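Local atomic coordinates of putative L-alanine-DL-glutamate epimerase (Burkholderia xenovorans, PDB entry 3GO2), a protein that probably acts as a racemase or epimerase of the mandelate racemase/muconate lactonizing enzyme family and binds magnesium. Residues 115-129 with 333-347. Numbering follows the deposited sequence.
Sequences LRDRVPVYWSHCPTW and AAAVPNLRIMETDID
Asp347 OD2 is gripped by three donors: the indole NE1 of Trp123, 3.1 Å from OD2, and two waters that tie the same oxygen to the carbonyls of Ser124 and His125. The indole N-H points within its own ring plane but meets the carboxylate from above, while OD1 forms a salt bridge with Arg130. Over the centre of one face of that indole sits Ile346 CB, a CH-pi contact at 3.5 Å from the centroid of the five-membered ring; Cys126 SG sits off-centre over the opposite face. Next door, His125 ND1 donates to the syn lone pair of Asp345 OD1 (2.7 Å), which helps fix the rotation of the imidazole; Trp129 CZ2 lies over one imidazole face, and Trp129 NE1 gives Asp345 OD2 a weak bond. His125 binds fumarate and 2-oxoglutarate in this protein, neither bound to this chain here, so Asp345 probably acts as a second-shell residue that sets its orientation. Ser124 OG, swung anti to the backbone N (chi1 -162°), reaches the anti lone pair of Glu343 OE2 at 2.6 Å. Glu343 CA makes a CH-pi contact over one face of the Tyr122 ring, toward its rim; the Tyr122 hydroxyl is hydrogen-bonded to Lys163 NZ. At the far end Arg116, bent at chi3 (68°), turns its guanidinium edge to the loop leading on from helix 323-335: NH1 bonds Val336 O (2.7 Å) almost straight, and NH2 hydrogen-bonds Pro337 O from above its carbonyl plane. Between these ends, strands 118-123 and 342-344 pair in parallel; strand 366-368 runs antiparallel along the other side of 118-123, and strand 161-168, carrying Lys163, adjoins Trp123 and Ser124.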
loop_
_atom_site.group_PDB
_atom_site.type_symbol
_atom_site.label_atom_id
_atom_site.label_comp_id
_atom_site.label_asym_id
_atom_site.label_seq_id
_atom_site.Cartn_x
_atom_site.Cartn_y
_atom_site.Cartn_z
ATOM N N LEU A 115 6.348 -19.901 -33.528
ATOM C CA LEU A 115 5.063 -19.328 -33.882
ATOM C C LEU A 115 5.236 -18.168 -34.866
ATOM O O LEU A 115 4.274 -17.519 -35.223
ATOM C CB LEU A 115 4.205 -18.997 -32.635
ATOM C CG LEU A 115 4.837 -18.190 -31.514
ATOM C CD1 LEU A 115 5.235 -16.789 -32.009
ATOM C CD2 LEU A 115 3.859 -18.062 -30.344
ATOM N N ARG A 116 6.469 -17.944 -35.314
ATOM C CA ARG A 116 6.760 -17.085 -36.480
ATOM C C ARG A 116 8.043 -17.586 -37.147
ATOM O O ARG A 116 8.864 -18.245 -36.477
ATOM C CB ARG A 116 6.878 -15.607 -36.064
ATOM C CG ARG A 116 7.973 -15.353 -35.014
ATOM C CD ARG A 116 8.049 -13.882 -34.558
ATOM N NE ARG A 116 6.876 -13.481 -33.789
ATOM C CZ ARG A 116 6.731 -13.670 -32.483
ATOM N NH1 ARG A 116 7.667 -14.314 -31.783
ATOM N NH2 ARG A 116 5.623 -13.238 -31.876
ATOM N N ASP A 117 8.193 -17.242 -38.441
ATOM C CA ASP A 117 9.286 -17.686 -39.319
ATOM C C ASP A 117 10.383 -16.664 -39.464
ATOM O O ASP A 117 11.473 -16.979 -39.920
ATOM C CB ASP A 117 8.744 -17.931 -40.769
ATOM C CG ASP A 117 7.822 -19.112 -40.855
ATOM O OD1 ASP A 117 7.699 -19.883 -39.870
ATOM O OD2 ASP A 117 7.231 -19.291 -41.933
ATOM N N ARG A 118 10.054 -15.418 -39.162
ATOM C CA ARG A 118 10.954 -14.291 -39.338
ATOM C C ARG A 118 10.759 -13.358 -38.160
ATOM O O ARG A 118 9.654 -13.285 -37.604
ATOM C CB ARG A 118 10.631 -13.566 -40.639
ATOM C CG ARG A 118 10.760 -14.479 -41.856
ATOM C CD ARG A 118 10.873 -13.703 -43.120
ATOM N NE ARG A 118 11.077 -14.617 -44.240
ATOM C CZ ARG A 118 11.384 -14.228 -45.471
ATOM N NH1 ARG A 118 11.540 -12.940 -45.737
ATOM N NH2 ARG A 118 11.562 -15.137 -46.434
ATOM N N VAL A 119 11.804 -12.622 -37.805
ATOM C CA VAL A 119 11.795 -11.781 -36.610
ATOM C C VAL A 119 12.214 -10.362 -36.964
ATOM O O VAL A 119 13.312 -10.156 -37.465
ATOM C CB VAL A 119 12.801 -12.359 -35.554
ATOM C CG1 VAL A 119 12.873 -11.459 -34.339
ATOM C CG2 VAL A 119 12.409 -13.792 -35.147
ATOM N N PRO A 120 11.355 -9.364 -36.707
ATOM C CA PRO A 120 11.832 -8.005 -36.968
ATOM C C PRO A 120 12.968 -7.662 -36.022
ATOM O O PRO A 120 12.941 -8.026 -34.835
ATOM C CB PRO A 120 10.612 -7.123 -36.690
ATOM C CG PRO A 120 9.458 -8.058 -36.776
ATOM C CD PRO A 120 9.955 -9.370 -36.254
ATOM N N VAL A 121 13.973 -6.994 -36.576
ATOM C CA VAL A 121 15.115 -6.560 -35.807
ATOM C C VAL A 121 15.268 -5.053 -35.794
ATOM O O VAL A 121 14.608 -4.318 -36.537
ATOM C CB VAL A 121 16.447 -7.220 -36.274
ATOM C CG1 VAL A 121 16.361 -8.722 -36.130
ATOM C CG2 VAL A 121 16.817 -6.813 -37.702
ATOM N N TYR A 122 16.123 -4.599 -34.892
ATOM C CA TYR A 122 16.700 -3.262 -34.984
ATOM C C TYR A 122 18.211 -3.391 -35.091
ATOM O O TYR A 122 18.809 -4.309 -34.520
ATOM C CB TYR A 122 16.277 -2.367 -33.812
ATOM C CG TYR A 122 16.788 -2.682 -32.407
ATOM C CD1 TYR A 122 18.003 -2.173 -31.949
ATOM C CD2 TYR A 122 16.039 -3.462 -31.534
ATOM C CE1 TYR A 122 18.463 -2.433 -30.672
ATOM C CE2 TYR A 122 16.485 -3.707 -30.239
ATOM C CZ TYR A 122 17.681 -3.186 -29.811
ATOM O OH TYR A 122 18.121 -3.455 -28.525
ATOM N N TRP A 123 18.811 -2.509 -35.883
ATOM C CA TRP A 123 20.242 -2.446 -36.058
ATOM C C TRP A 123 20.802 -1.660 -34.874
ATOM O O TRP A 123 20.627 -0.428 -34.777
ATOM C CB TRP A 123 20.559 -1.775 -37.414
ATOM C CG TRP A 123 21.994 -1.491 -37.718
ATOM C CD1 TRP A 123 23.064 -1.536 -36.865
ATOM C CD2 TRP A 123 22.521 -1.076 -38.991
ATOM N NE1 TRP A 123 24.212 -1.165 -37.524
ATOM C CE2 TRP A 123 23.903 -0.873 -38.827
ATOM C CE3 TRP A 123 21.946 -0.854 -40.246
ATOM C CZ2 TRP A 123 24.744 -0.470 -39.891
ATOM C CZ3 TRP A 123 22.775 -0.456 -41.297
ATOM C CH2 TRP A 123 24.149 -0.273 -41.109
ATOM N N SER A 124 21.453 -2.394 -33.979
ATOM C CA SER A 124 21.937 -1.833 -32.716
ATOM C C SER A 124 23.322 -1.220 -32.827
ATOM O O SER A 124 24.030 -1.428 -33.820
ATOM C CB SER A 124 21.881 -2.920 -31.649
ATOM O OG SER A 124 21.941 -2.377 -30.338
ATOM N N HIS A 125 23.727 -0.463 -31.812
ATOM C CA HIS A 125 25.038 0.217 -31.829
ATOM C C HIS A 125 25.290 0.930 -33.157
ATOM O O HIS A 125 26.360 0.780 -33.804
ATOM C CB HIS A 125 26.136 -0.770 -31.506
ATOM C CG HIS A 125 25.903 -1.457 -30.194
ATOM N ND1 HIS A 125 25.322 -2.702 -30.107
ATOM C CD2 HIS A 125 26.065 -1.022 -28.921
ATOM C CE1 HIS A 125 25.173 -3.022 -28.832
ATOM N NE2 HIS A 125 25.620 -2.025 -28.093
ATOM N N CYS A 126 24.293 1.730 -33.511
ATOM C CA CYS A 126 24.196 2.394 -34.809
ATOM C C CYS A 126 23.959 3.874 -34.588
ATOM O O CYS A 126 22.816 4.286 -34.369
ATOM C CB CYS A 126 23.023 1.807 -35.579
ATOM S SG CYS A 126 22.798 2.570 -37.237
ATOM N N PRO A 127 25.008 4.698 -34.690
ATOM C CA PRO A 127 26.371 4.474 -35.220
ATOM C C PRO A 127 27.460 4.183 -34.175
ATOM O O PRO A 127 28.667 4.359 -34.424
ATOM C CB PRO A 127 26.660 5.804 -35.941
ATOM C CG PRO A 127 25.818 6.825 -35.185
ATOM C CD PRO A 127 24.786 6.125 -34.371
ATOM N N THR A 128 27.043 3.714 -33.001
ATOM C CA THR A 128 27.951 3.521 -31.890
ATOM C C THR A 128 29.235 2.743 -32.203
ATOM O O THR A 128 30.324 3.175 -31.820
ATOM C CB THR A 128 27.182 2.846 -30.754
ATOM O OG1 THR A 128 25.987 3.579 -30.511
ATOM C CG2 THR A 128 28.007 2.701 -29.502
ATOM N N TRP A 129 29.099 1.605 -32.886
ATOM C CA TRP A 129 30.235 0.790 -33.288
ATOM C C TRP A 129 31.171 1.514 -34.261
ATOM O O TRP A 129 32.372 1.417 -34.117
ATOM C CB TRP A 129 29.753 -0.526 -33.899
ATOM C CG TRP A 129 29.443 -1.656 -32.938
ATOM C CD1 TRP A 129 29.088 -2.928 -33.293
ATOM C CD2 TRP A 129 29.451 -1.637 -31.498
ATOM N NE1 TRP A 129 28.870 -3.693 -32.176
ATOM C CE2 TRP A 129 29.083 -2.926 -31.065
ATOM C CE3 TRP A 129 29.702 -0.653 -30.540
ATOM C CZ2 TRP A 129 28.960 -3.265 -29.713
ATOM C CZ3 TRP A 129 29.605 -0.992 -29.202
ATOM C CH2 TRP A 129 29.232 -2.288 -28.800
ATOM N N ALA A 333 13.339 -15.989 -29.856
ATOM C CA ALA A 333 12.417 -15.066 -30.525
ATOM C C ALA A 333 11.345 -15.788 -31.354
ATOM O O ALA A 333 10.213 -15.313 -31.478
ATOM C CB ALA A 333 13.201 -14.111 -31.427
ATOM N N ALA A 334 11.696 -16.930 -31.928
ATOM C CA ALA A 334 10.743 -17.712 -32.684
ATOM C C ALA A 334 9.557 -18.244 -31.881
ATOM O O ALA A 334 8.445 -18.390 -32.413
ATOM C CB ALA A 334 11.472 -18.861 -33.381
ATOM N N ALA A 335 9.784 -18.544 -30.594
ATOM C CA ALA A 335 8.843 -19.252 -29.762
ATOM C C ALA A 335 8.031 -18.350 -28.809
ATOM O O ALA A 335 6.986 -18.764 -28.278
ATOM C CB ALA A 335 9.605 -20.323 -28.949
ATOM N N VAL A 336 8.523 -17.138 -28.561
ATOM C CA VAL A 336 7.873 -16.245 -27.584
ATOM C C VAL A 336 6.738 -15.436 -28.219
ATOM O O VAL A 336 6.995 -14.675 -29.144
ATOM C CB VAL A 336 8.897 -15.295 -26.964
ATOM C CG1 VAL A 336 8.196 -14.232 -26.155
ATOM C CG2 VAL A 336 9.879 -16.114 -26.087
ATOM N N PRO A 337 5.471 -15.584 -27.742
ATOM C CA PRO A 337 4.418 -14.786 -28.377
ATOM C C PRO A 337 4.600 -13.297 -28.151
ATOM O O PRO A 337 4.443 -12.505 -29.091
ATOM C CB PRO A 337 3.128 -15.246 -27.675
ATOM C CG PRO A 337 3.584 -15.830 -26.393
ATOM C CD PRO A 337 4.921 -16.460 -26.696
ATOM N N ASN A 338 4.935 -12.922 -26.927
ATOM C CA ASN A 338 4.988 -11.520 -26.517
ATOM C C ASN A 338 6.354 -10.886 -26.842
ATOM O O ASN A 338 7.071 -10.440 -25.961
ATOM C CB ASN A 338 4.605 -11.367 -25.026
ATOM C CG ASN A 338 5.441 -12.258 -24.083
ATOM O OD1 ASN A 338 5.633 -13.445 -24.355
ATOM N ND2 ASN A 338 5.893 -11.692 -22.964
ATOM N N LEU A 339 6.704 -10.880 -28.135
ATOM C CA LEU A 339 8.001 -10.414 -28.614
ATOM C C LEU A 339 7.900 -8.991 -29.155
ATOM O O LEU A 339 7.192 -8.739 -30.147
ATOM C CB LEU A 339 8.546 -11.339 -29.707
ATOM C CG LEU A 339 9.871 -10.937 -30.356
ATOM C CD1 LEU A 339 11.066 -11.171 -29.420
ATOM C CD2 LEU A 339 10.066 -11.701 -31.682
ATOM N N ARG A 340 8.622 -8.062 -28.535
ATOM C CA ARG A 340 8.597 -6.672 -28.988
ATOM C C ARG A 340 9.316 -6.468 -30.319
ATOM O O ARG A 340 8.771 -5.839 -31.259
ATOM C CB ARG A 340 9.250 -5.721 -27.948
ATOM C CG ARG A 340 9.178 -4.244 -28.380
ATOM C CD ARG A 340 7.742 -3.796 -28.427
ATOM N NE ARG A 340 7.522 -2.471 -28.979
ATOM C CZ ARG A 340 7.291 -2.204 -30.267
ATOM N NH1 ARG A 340 7.337 -3.162 -31.189
ATOM N NH2 ARG A 340 7.048 -0.963 -30.641
ATOM N N ILE A 341 10.548 -6.967 -30.359
ATOM C CA ILE A 341 11.526 -6.760 -31.441
ATOM C C ILE A 341 12.792 -7.507 -31.015
ATOM O O ILE A 341 12.903 -7.878 -29.847
ATOM C CB ILE A 341 11.834 -5.264 -31.642
ATOM C CG1 ILE A 341 12.574 -5.013 -32.947
ATOM C CG2 ILE A 341 12.644 -4.684 -30.480
ATOM C CD1 ILE A 341 12.490 -3.538 -33.386
ATOM N N MET A 342 13.736 -7.738 -31.937
ATOM C CA MET A 342 15.026 -8.372 -31.600
ATOM C C MET A 342 16.209 -7.471 -31.967
ATOM O O MET A 342 16.310 -6.952 -33.073
ATOM C CB MET A 342 15.206 -9.760 -32.255
ATOM C CG MET A 342 16.597 -10.423 -32.005
ATOM S SD MET A 342 16.562 -12.189 -32.460
ATOM C CE MET A 342 18.349 -12.360 -32.834
ATOM N N GLU A 343 17.094 -7.274 -31.006
ATOM C CA GLU A 343 18.344 -6.570 -31.231
ATOM C C GLU A 343 19.298 -7.366 -32.098
ATOM O O GLU A 343 19.424 -8.552 -31.934
ATOM C CB GLU A 343 19.038 -6.352 -29.871
ATOM C CG GLU A 343 20.313 -5.516 -29.967
ATOM C CD GLU A 343 20.964 -5.265 -28.624
ATOM O OE1 GLU A 343 20.687 -6.030 -27.667
ATOM O OE2 GLU A 343 21.752 -4.296 -28.537
ATOM N N THR A 344 20.031 -6.698 -32.980
ATOM C CA THR A 344 21.187 -7.351 -33.599
ATOM C C THR A 344 22.179 -6.279 -34.034
ATOM O O THR A 344 21.777 -5.157 -34.321
ATOM C CB THR A 344 20.765 -8.256 -34.789
ATOM O OG1 THR A 344 21.806 -9.178 -35.081
ATOM C CG2 THR A 344 20.437 -7.429 -36.034
ATOM N N ASP A 345 23.454 -6.626 -34.080
ATOM C CA ASP A 345 24.478 -5.719 -34.630
ATOM C C ASP A 345 24.640 -6.077 -36.086
ATOM O O ASP A 345 24.897 -7.239 -36.445
ATOM C CB ASP A 345 25.807 -5.874 -33.884
ATOM C CG ASP A 345 25.781 -5.251 -32.496
ATOM O OD1 ASP A 345 25.037 -4.266 -32.278
ATOM O OD2 ASP A 345 26.546 -5.713 -31.620
ATOM N N ILE A 346 24.488 -5.085 -36.948
ATOM C CA ILE A 346 24.646 -5.304 -38.379
ATOM C C ILE A 346 26.107 -5.046 -38.798
ATOM O O ILE A 346 26.571 -5.602 -39.809
ATOM C CB ILE A 346 23.605 -4.458 -39.164
ATOM C CG1 ILE A 346 22.184 -5.006 -38.944
ATOM C CG2 ILE A 346 23.920 -4.418 -40.646
ATOM C CD1 ILE A 346 21.988 -6.490 -39.287
ATOM N N ASP A 347 26.819 -4.229 -38.024
ATOM C CA ASP A 347 28.269 -4.048 -38.183
ATOM C C ASP A 347 28.978 -5.301 -37.664
ATOM O O ASP A 347 28.851 -5.654 -36.478
ATOM C CB ASP A 347 28.770 -2.812 -37.444
ATOM C CG ASP A 347 28.127 -1.519 -37.940
ATOM O OD1 ASP A 347 28.432 -1.114 -39.088
ATOM O OD2 ASP A 347 27.319 -0.925 -37.172
HETATM O O HOH W 1 25.959 -2.763 -35.367
HETATM O O HOH W 2 27.585 1.560 -35.977
#